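Local coordinates for hypothetical sugar ABC-transporter sugar binding protein (PDB 7BVT) that probably binds cyclic alpha-maltosyl-1,6-maltose outside the cell and delivers it to an ABC transporter for uptake, at residues Ala139-Phe151 and Trp269-Pro283. Sequence-based numbering, arbitrary orientation.
With GLC (alpha-D-glucopyranose), chain B.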
loop_
_atom_site.group_PDB
_atom_site.type_symbol
_atom_site.label_atom_id
_atom_site.label_comp_id
_atom_site.label_asym_id
_atom_site.label_seq_id
_atom_site.Cartn_x
_atom_site.Cartn_y
_atom_site.Cartn_z
ATOM N N ALA A 139 6.644 -3.934 -2.511
ATOM C CA ALA A 139 5.426 -3.872 -1.679
ATOM C C ALA A 139 5.712 -3.062 -0.432
ATOM O O ALA A 139 6.851 -2.859 -0.034
ATOM C CB ALA A 139 4.966 -5.257 -1.326
ATOM N N ASN A 140 4.634 -2.574 0.150
ATOM C CA ASN A 140 4.621 -1.907 1.455
ATOM C C ASN A 140 3.236 -2.140 2.052
ATOM O O ASN A 140 2.311 -2.651 1.355
ATOM C CB ASN A 140 4.973 -0.434 1.320
ATOM C CG ASN A 140 4.036 0.352 0.430
ATOM O OD1 ASN A 140 2.833 0.374 0.676
ATOM N ND2 ASN A 140 4.579 1.113 -0.497
ATOM N N ASN A 141 3.096 -1.860 3.332
ATOM C CA ASN A 141 1.801 -1.970 4.003
ATOM C C ASN A 141 1.767 -1.064 5.220
ATOM O O ASN A 141 2.765 -0.416 5.578
ATOM C CB ASN A 141 1.394 -3.427 4.259
ATOM C CG ASN A 141 2.233 -4.116 5.305
ATOM O OD1 ASN A 141 2.463 -3.594 6.411
ATOM N ND2 ASN A 141 2.634 -5.328 4.996
ATOM N N LEU A 142 0.555 -0.886 5.716
ATOM C CA LEU A 142 0.327 0.023 6.853
ATOM C C LEU A 142 0.516 -0.756 8.139
ATOM O O LEU A 142 -0.004 -1.852 8.283
ATOM C CB LEU A 142 -1.070 0.626 6.784
ATOM C CG LEU A 142 -1.246 1.693 5.727
ATOM C CD1 LEU A 142 -2.739 2.041 5.582
ATOM C CD2 LEU A 142 -0.503 2.927 6.079
ATOM N N GLY A 143 1.162 -0.094 9.078
ATOM C CA GLY A 143 1.440 -0.653 10.392
ATOM C C GLY A 143 1.158 0.364 11.459
ATOM O O GLY A 143 0.812 1.514 11.168
ATOM N N TYR A 144 1.341 -0.063 12.680
ATOM C CA TYR A 144 1.166 0.829 13.850
ATOM C C TYR A 144 2.538 1.283 14.309
ATOM O O TYR A 144 3.380 0.451 14.578
ATOM C CB TYR A 144 0.419 0.062 14.947
ATOM C CG TYR A 144 0.211 0.830 16.224
ATOM C CD1 TYR A 144 -0.836 1.716 16.333
ATOM C CD2 TYR A 144 1.058 0.685 17.306
ATOM C CE1 TYR A 144 -1.065 2.458 17.496
ATOM C CE2 TYR A 144 0.861 1.428 18.459
ATOM C CZ TYR A 144 -0.170 2.335 18.539
ATOM O OH TYR A 144 -0.382 3.002 19.708
ATOM N N MET A 145 2.714 2.582 14.398
ATOM C CA MET A 145 3.973 3.165 14.953
ATOM C C MET A 145 3.619 3.985 16.179
ATOM O O MET A 145 2.550 4.569 16.249
ATOM C CB MET A 145 4.669 4.070 13.954
ATOM C CG MET A 145 5.476 3.392 12.949
ATOM S SD MET A 145 6.608 4.634 12.195
ATOM C CE MET A 145 7.513 3.481 11.161
ATOM N N TYR A 146 4.511 3.997 17.156
ATOM C CA TYR A 146 4.244 4.724 18.396
ATOM C C TYR A 146 5.536 5.298 18.942
ATOM O O TYR A 146 6.631 4.803 18.638
ATOM C CB TYR A 146 3.548 3.810 19.396
ATOM C CG TYR A 146 4.387 2.713 19.974
ATOM C CD1 TYR A 146 4.650 1.531 19.299
ATOM C CD2 TYR A 146 4.894 2.840 21.273
ATOM C CE1 TYR A 146 5.425 0.520 19.857
ATOM C CE2 TYR A 146 5.599 1.809 21.856
ATOM C CZ TYR A 146 5.913 0.662 21.143
ATOM O OH TYR A 146 6.660 -0.341 21.744
ATOM N N ASN A 147 5.348 6.254 19.833
ATOM C CA ASN A 147 6.466 6.999 20.465
ATOM C C ASN A 147 6.710 6.383 21.844
ATOM O O ASN A 147 5.864 6.555 22.737
ATOM C CB ASN A 147 6.116 8.463 20.525
ATOM C CG ASN A 147 7.164 9.354 21.170
ATOM O OD1 ASN A 147 7.901 8.889 22.030
ATOM N ND2 ASN A 147 7.198 10.591 20.734
ATOM N N LYS A 148 7.845 5.705 22.016
ATOM C CA LYS A 148 8.080 4.964 23.264
ATOM C C LYS A 148 8.257 5.968 24.409
ATOM O O LYS A 148 7.824 5.666 25.540
ATOM C CB LYS A 148 9.315 4.067 23.128
ATOM C CG LYS A 148 9.240 3.007 22.045
ATOM C CD LYS A 148 10.265 1.887 22.317
ATOM C CE LYS A 148 10.435 0.949 21.135
ATOM N NZ LYS A 148 11.413 -0.112 21.460
ATOM N N THR A 149 8.907 7.105 24.163
ATOM C CA THR A 149 9.187 8.081 25.251
ATOM C C THR A 149 7.852 8.630 25.772
ATOM O O THR A 149 7.636 8.679 27.016
ATOM C CB THR A 149 10.073 9.228 24.776
ATOM O OG1 THR A 149 11.243 8.518 24.330
ATOM C CG2 THR A 149 10.303 10.254 25.882
ATOM N N LEU A 150 6.946 8.988 24.858
ATOM C CA LEU A 150 5.631 9.539 25.271
ATOM C C LEU A 150 4.791 8.463 25.968
ATOM O O LEU A 150 4.116 8.783 26.959
ATOM C CB LEU A 150 4.910 10.102 24.053
ATOM C CG LEU A 150 3.584 10.796 24.376
ATOM C CD1 LEU A 150 3.780 11.841 25.449
ATOM C CD2 LEU A 150 3.009 11.444 23.148
ATOM N N PHE A 151 4.749 7.231 25.448
ATOM C CA PHE A 151 4.104 6.084 26.128
ATOM C C PHE A 151 4.625 5.961 27.559
ATOM O O PHE A 151 3.859 5.864 28.484
ATOM C CB PHE A 151 4.395 4.760 25.451
ATOM C CG PHE A 151 3.366 4.297 24.444
ATOM C CD1 PHE A 151 2.915 5.127 23.432
ATOM C CD2 PHE A 151 2.908 3.009 24.535
ATOM C CE1 PHE A 151 1.914 4.674 22.568
ATOM C CE2 PHE A 151 1.984 2.537 23.606
ATOM C CZ PHE A 151 1.520 3.382 22.631
ATOM N N TRP A 269 13.017 6.746 9.060
ATOM C CA TRP A 269 13.322 7.056 10.484
ATOM C C TRP A 269 14.454 6.217 11.088
ATOM O O TRP A 269 15.085 6.719 12.042
ATOM C CB TRP A 269 12.052 6.920 11.313
ATOM C CG TRP A 269 11.146 8.095 11.136
ATOM C CD1 TRP A 269 11.307 9.167 10.315
ATOM C CD2 TRP A 269 9.879 8.271 11.781
ATOM N NE1 TRP A 269 10.242 10.019 10.421
ATOM C CE2 TRP A 269 9.344 9.487 11.311
ATOM C CE3 TRP A 269 9.176 7.514 12.715
ATOM C CZ2 TRP A 269 8.125 9.977 11.753
ATOM C CZ3 TRP A 269 7.959 7.993 13.148
ATOM C CH2 TRP A 269 7.453 9.201 12.671
ATOM N N ALA A 270 14.661 4.963 10.692
ATOM C CA ALA A 270 15.656 4.107 11.389
ATOM C C ALA A 270 17.031 4.773 11.229
ATOM O O ALA A 270 17.870 4.589 12.114
ATOM C CB ALA A 270 15.620 2.664 10.921
ATOM N N ALA A 271 17.176 5.631 10.217
ATOM C CA ALA A 271 18.390 6.414 9.897
ATOM C C ALA A 271 18.496 7.628 10.821
ATOM O O ALA A 271 19.429 7.664 11.657
ATOM C CB ALA A 271 18.352 6.853 8.447
ATOM N N ASP A 272 17.597 8.604 10.664
ATOM C CA ASP A 272 17.615 9.841 11.485
ATOM C C ASP A 272 16.288 9.981 12.228
ATOM O O ASP A 272 15.411 10.727 11.815
ATOM C CB ASP A 272 17.890 11.071 10.632
ATOM C CG ASP A 272 18.059 12.284 11.516
ATOM O OD1 ASP A 272 18.825 12.184 12.487
ATOM O OD2 ASP A 272 17.387 13.280 11.259
ATOM N N PRO A 273 16.097 9.270 13.351
ATOM C CA PRO A 273 14.787 9.206 13.991
ATOM C C PRO A 273 14.420 10.497 14.710
ATOM O O PRO A 273 15.246 11.066 15.416
ATOM C CB PRO A 273 14.960 8.063 14.987
ATOM C CG PRO A 273 16.433 8.086 15.335
ATOM C CD PRO A 273 17.117 8.477 14.045
ATOM N N PRO A 274 13.158 10.970 14.608
ATOM C CA PRO A 274 12.762 12.209 15.271
ATOM C C PRO A 274 12.486 11.954 16.755
ATOM O O PRO A 274 12.321 12.921 17.481
ATOM C CB PRO A 274 11.509 12.617 14.480
ATOM C CG PRO A 274 10.868 11.275 14.132
ATOM C CD PRO A 274 12.039 10.335 13.878
ATOM N N PHE A 275 12.419 10.682 17.154
ATOM C CA PHE A 275 12.189 10.173 18.535
ATOM C C PHE A 275 12.308 8.645 18.510
ATOM O O PHE A 275 12.442 8.125 17.390
ATOM C CB PHE A 275 10.848 10.667 19.118
ATOM C CG PHE A 275 9.652 10.421 18.226
ATOM C CD1 PHE A 275 9.063 9.162 18.170
ATOM C CD2 PHE A 275 9.198 11.389 17.349
ATOM C CE1 PHE A 275 7.992 8.920 17.313
ATOM C CE2 PHE A 275 8.149 11.136 16.479
ATOM C CZ PHE A 275 7.547 9.898 16.469
ATOM N N GLU A 276 12.332 7.997 19.682
ATOM C CA GLU A 276 12.409 6.536 19.881
ATOM C C GLU A 276 11.034 5.991 19.503
ATOM O O GLU A 276 10.088 6.123 20.273
ATOM C CB GLU A 276 12.814 6.121 21.284
ATOM C CG GLU A 276 12.878 4.614 21.529
ATOM C CD GLU A 276 14.156 3.888 21.110
ATOM O OE1 GLU A 276 15.132 4.592 20.722
ATOM O OE2 GLU A 276 14.192 2.609 21.172
ATOM N N PHE A 277 10.947 5.404 18.321
ATOM C CA PHE A 277 9.677 4.807 17.849
ATOM C C PHE A 277 9.716 3.294 17.969
ATOM O O PHE A 277 10.772 2.625 17.840
ATOM C CB PHE A 277 9.376 5.268 16.432
ATOM C CG PHE A 277 10.236 4.689 15.347
ATOM C CD1 PHE A 277 11.419 5.308 14.997
ATOM C CD2 PHE A 277 9.844 3.555 14.647
ATOM C CE1 PHE A 277 12.211 4.791 13.989
ATOM C CE2 PHE A 277 10.637 3.042 13.648
ATOM C CZ PHE A 277 11.824 3.644 13.325
ATOM N N GLY A 278 8.516 2.733 18.119
ATOM C CA GLY A 278 8.235 1.304 18.059
ATOM C C GLY A 278 7.247 1.008 16.932
ATOM O O GLY A 278 6.655 1.968 16.374
ATOM N N THR A 279 7.157 -0.252 16.574
ATOM C CA THR A 279 6.246 -0.670 15.498
ATOM C C THR A 279 5.498 -1.895 15.973
ATOM O O THR A 279 5.964 -2.661 16.862
ATOM C CB THR A 279 7.005 -0.914 14.185
ATOM O OG1 THR A 279 7.814 -2.072 14.404
ATOM C CG2 THR A 279 7.802 0.275 13.721
ATOM N N ALA A 280 4.327 -2.136 15.396
ATOM C CA ALA A 280 3.559 -3.346 15.679
ATOM C C ALA A 280 2.549 -3.602 14.576
ATOM O O ALA A 280 2.295 -2.673 13.770
ATOM C CB ALA A 280 2.796 -3.214 16.981
ATOM N N GLN A 281 2.044 -4.817 14.595
ATOM C CA GLN A 281 0.831 -5.180 13.842
ATOM C C GLN A 281 -0.240 -4.117 14.120
ATOM O O GLN A 281 -0.368 -3.642 15.274
ATOM C CB GLN A 281 0.406 -6.588 14.272
ATOM C CG GLN A 281 -0.921 -7.042 13.690
ATOM C CD GLN A 281 -1.285 -8.438 14.104
ATOM O OE1 GLN A 281 -1.254 -9.367 13.289
ATOM N NE2 GLN A 281 -1.576 -8.614 15.383
ATOM N N VAL A 282 -1.066 -3.780 13.125
ATOM C CA VAL A 282 -2.168 -2.811 13.359
ATOM C C VAL A 282 -3.129 -3.403 14.375
ATOM O O VAL A 282 -3.594 -4.534 14.190
ATOM C CB VAL A 282 -2.935 -2.430 12.091
ATOM C CG1 VAL A 282 -3.951 -1.351 12.463
ATOM C CG2 VAL A 282 -1.986 -1.880 11.041
ATOM N N PRO A 283 -3.442 -2.686 15.484
ATOM C CA PRO A 283 -4.416 -3.245 16.430
ATOM C C PRO A 283 -5.735 -3.580 15.747
ATOM O O PRO A 283 -6.195 -2.803 14.903
ATOM C CB PRO A 283 -4.610 -2.172 17.475
ATOM C CG PRO A 283 -3.270 -1.439 17.457
ATOM C CD PRO A 283 -2.849 -1.452 16.003
HETATM C C1 GLC B . 1.917 4.572 -0.649
HETATM C C2 GLC B . 1.551 3.353 -1.437
HETATM C C3 GLC B . 0.430 3.663 -2.397
HETATM C C4 GLC B . -0.734 4.265 -1.592
HETATM C C5 GLC B . -0.269 5.544 -0.909
HETATM C C6 GLC B . -1.404 6.152 -0.066
HETATM O O2 GLC B . 2.739 2.838 -2.013
HETATM O O3 GLC B . 0.064 2.460 -3.095
HETATM O O4 GLC B . -1.824 4.611 -2.424
HETATM O O5 GLC B . 0.769 5.210 -0.022
HETATM O O6 GLC B . -1.109 7.531 0.134
#
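Asn147 sends CG anti to its own N (chi1 179°), which lays its amide over one face of the Phe275 ring. In Tyr146, chi1 sets CG between the backbone N and carbonyl carbon and folds the ring over Gly278. The Tyr146-Gly278 contact lies within an antiparallel strand pair, 140-147 with 277-280, in the mixed sheet of this periplasmic-binding-protein-type fold; the Asn147-Phe275 stack flanks its end. Reciprocal backbone hydrogen bonds join Tyr144 to Ala280 and Tyr146 to Gly278. The pairing runs on past the strands, where Lys148 N donates to Glu276 O (2.9 Å).

The Asn147 amide and the Phe275 ring are stacked, their planes 2° apart, with ND2 3.5 Å from Phe275 CD1. Asn147 is also the N-cap of helix 148-153: its OD1 accepts from Leu150 N at 3.0 Å, the donor well above the carbonyl plane. An alanine here is likely to leave Leu150 N without its cap and one face of Phe275 without its stacked amide.

Tyr146 CE1 lies 3.4 Å from Gly278 CA, and a CB on Gly278 would clash with that ring. Tyr146 OH is hydrogen-bonded to Pro158 O. On the face of the sheet that carries Met145, Phe277 and Thr279, Met145 SD makes oblique Met-aromatic contacts with the Trp269 and Phe277 rings, 3.7 Å from Trp269 CZ3, and its CE packs against Phe277 CE2. The Lys148 chain runs across Glu276; NZ to OE2 is a long salt bridge, and the stronger salt bridge of NZ is to Glu159 OE2.

Toward Asn140 the chain reaches the glycan pocket, to which Asn140 and Leu142 belong. Asn140 ND2 donates to O2 of one glucose unit of the bound glycan at 2.9 Å, almost straight, with an angle of 174° at the hydrogen.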